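Side-chain contact in conserved hypothetical protein NMB0706 (Neisseria meningitidis, PDB 1RV9), which is of unknown function but belongs to the YfiH family, whose studied relatives act on purine nucleosides despite a laccase-like family name: residues A[33-38]-A[43-48]. Residues are numbered along the deposited sequence; the frame is centred on the assembly and turned at random.
Sequences TTRNGG and AYQSLN
Arg-35 crosses Gln-45 at a slant, its aliphatic part running past a single carbonyl. CB lies 3.7 Å from Gln-45 O, and CG and CD pass a little farther from the same oxygen. The chain bends at chi3 (-56°), which turns Arg-35 NE onto Gln-45 O in a straight hydrogen bond of 3.2 Å, lying in both the guanidinium and the carbonyl planes. Beyond it NH2 meets Gln-45 CG and is weakly linked through a water to Ala-43 O, while NH1 bonds to Arg-233 O. Arginine suits the place because its several N-H groups can serve separate backbone carbonyls.

Arg-35 O is gripped twice: Ser-46 OG donates in the carbonyl plane at 2.8 Å, and Leu-47 N from above that plane at 2.6 Å. Ser-46 OG also accepts from Gly-38 N (2.9 Å), gathering the bend of 33-38 onto one short hydroxyl that can donate and accept at once. Gly-38 fits because a CB would collide with Ser-46 O and Leu-47 CA; even so, Leu-47 CD1 presses tightly on Gly-38 CA at 3.5 Å. Leu-47 centres an inverse gamma turn, Asn-48 N bonding to Ser-46 O. Another water joins Thr-33 OG1, Thr-34 O and Leu-47 O.

Segment 33-38 leaves the end of strand 28-33, and both lie in the connection to helix 57-71. Leu-47 packs on Val-67 of that helix and on Phe-17 of strand 17-18, while Thr-33 OG1 also hydrogen-bonds to Ala-249 N of strand 248-254.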
loop_
_atom_site.group_PDB
_atom_site.type_symbol
_atom_site.label_atom_id
_atom_site.label_comp_id
_atom_site.label_asym_id
_atom_site.label_seq_id
_atom_site.Cartn_x
_atom_site.Cartn_y
_atom_site.Cartn_z
ATOM N N THR A 33 -9.992 -0.069 1.063
ATOM C CA THR A 33 -10.970 0.952 1.409
ATOM C C THR A 33 -10.929 2.155 0.482
ATOM O O THR A 33 -9.925 2.420 -0.184
ATOM C CB THR A 33 -10.798 1.441 2.871
ATOM O OG1 THR A 33 -9.644 2.283 2.972
ATOM C CG2 THR A 33 -10.629 0.252 3.810
ATOM N N THR A 34 -12.052 2.860 0.417
ATOM C CA THR A 34 -12.156 4.063 -0.394
ATOM C C THR A 34 -12.355 5.182 0.615
ATOM O O THR A 34 -12.408 4.931 1.821
ATOM C CB THR A 34 -13.364 4.019 -1.353
ATOM O OG1 THR A 34 -14.581 4.029 -0.596
ATOM C CG2 THR A 34 -13.316 2.765 -2.217
ATOM N N ARG A 35 -12.466 6.413 0.137
ATOM C CA ARG A 35 -12.639 7.541 1.040
ATOM C C ARG A 35 -14.052 7.609 1.606
ATOM O O ARG A 35 -14.330 8.389 2.516
ATOM C CB ARG A 35 -12.306 8.851 0.315
ATOM C CG ARG A 35 -13.297 9.237 -0.769
ATOM C CD ARG A 35 -12.887 10.541 -1.431
ATOM N NE ARG A 35 -12.747 11.609 -0.449
ATOM C CZ ARG A 35 -12.291 12.828 -0.722
ATOM N NH1 ARG A 35 -11.928 13.144 -1.959
ATOM N NH2 ARG A 35 -12.191 13.727 0.247
ATOM N N ASN A 36 -14.937 6.769 1.087
ATOM C CA ASN A 36 -16.325 6.782 1.524
ATOM C C ASN A 36 -16.711 5.757 2.584
ATOM O O ASN A 36 -16.069 4.713 2.728
ATOM C CB ASN A 36 -17.220 6.635 0.298
ATOM C CG ASN A 36 -16.870 7.635 -0.780
ATOM O OD1 ASN A 36 -16.880 8.839 -0.542
ATOM N ND2 ASN A 36 -16.544 7.142 -1.970
ATOM N N GLY A 37 -17.765 6.080 3.330
ATOM C CA GLY A 37 -18.255 5.193 4.371
ATOM C C GLY A 37 -17.853 5.569 5.784
ATOM O O GLY A 37 -18.143 4.829 6.728
ATOM N N GLY A 38 -17.201 6.719 5.942
ATOM C CA GLY A 38 -16.758 7.139 7.259
ATOM C C GLY A 38 -17.523 8.294 7.877
ATOM O O GLY A 38 -18.603 8.654 7.408
ATOM N N ALA A 43 -11.746 18.241 4.339
ATOM C CA ALA A 43 -10.635 17.682 3.573
ATOM C C ALA A 43 -10.451 16.198 3.846
ATOM O O ALA A 43 -9.835 15.488 3.061
ATOM C CB ALA A 43 -9.342 18.422 3.915
ATOM N N TYR A 44 -10.984 15.723 4.959
ATOM C CA TYR A 44 -10.816 14.328 5.308
ATOM C C TYR A 44 -12.053 13.608 4.904
ATOM O O TYR A 44 -12.287 12.468 5.314
ATOM C CB TYR A 44 -10.594 14.197 6.810
ATOM C CG TYR A 44 -9.442 15.039 7.288
ATOM C CD1 TYR A 44 -9.660 16.278 7.891
ATOM C CD2 TYR A 44 -8.123 14.630 7.079
ATOM C CE1 TYR A 44 -8.595 17.091 8.271
ATOM C CE2 TYR A 44 -7.044 15.443 7.455
ATOM C CZ TYR A 44 -7.291 16.672 8.047
ATOM O OH TYR A 44 -6.237 17.486 8.394
ATOM N N GLN A 45 -12.841 14.198 4.027
ATOM C CA GLN A 45 -14.039 13.447 3.817
ATOM C C GLN A 45 -14.195 11.989 3.548
ATOM O O GLN A 45 -13.860 11.356 2.513
ATOM C CB GLN A 45 -15.087 14.209 3.008
ATOM C CG GLN A 45 -15.008 14.544 1.549
ATOM C CD GLN A 45 -16.110 15.552 1.297
ATOM O OE1 GLN A 45 -15.976 16.723 1.659
ATOM N NE2 GLN A 45 -17.243 15.090 0.765
ATOM N N SER A 46 -14.737 11.609 4.705
ATOM C CA SER A 46 -15.261 10.464 5.321
ATOM C C SER A 46 -14.414 9.333 5.863
ATOM O O SER A 46 -14.059 9.357 7.066
ATOM C CB SER A 46 -16.539 10.148 4.530
ATOM O OG SER A 46 -16.654 8.855 4.085
ATOM N N LEU A 47 -14.056 8.342 5.072
ATOM C CA LEU A 47 -13.286 7.299 5.763
ATOM C C LEU A 47 -11.785 7.471 5.973
ATOM O O LEU A 47 -10.996 6.661 5.503
ATOM C CB LEU A 47 -13.593 5.906 5.205
ATOM C CG LEU A 47 -13.365 4.672 6.088
ATOM C CD1 LEU A 47 -14.401 4.572 7.222
ATOM C CD2 LEU A 47 -13.491 3.437 5.189
ATOM N N ASN A 48 -11.407 8.475 6.770
ATOM C CA ASN A 48 -9.989 8.700 7.053
ATOM C C ASN A 48 -9.480 7.803 8.166
ATOM O O ASN A 48 -9.953 7.869 9.301
ATOM C CB ASN A 48 -9.727 10.155 7.434
ATOM C CG ASN A 48 -8.320 10.372 7.930
ATOM O OD1 ASN A 48 -7.373 9.845 7.359
ATOM N ND2 ASN A 48 -8.174 11.160 8.995
HETATM O O HOH W 1 -10.511 4.770 3.763
HETATM O O HOH W 2 -10.316 16.599 0.227
#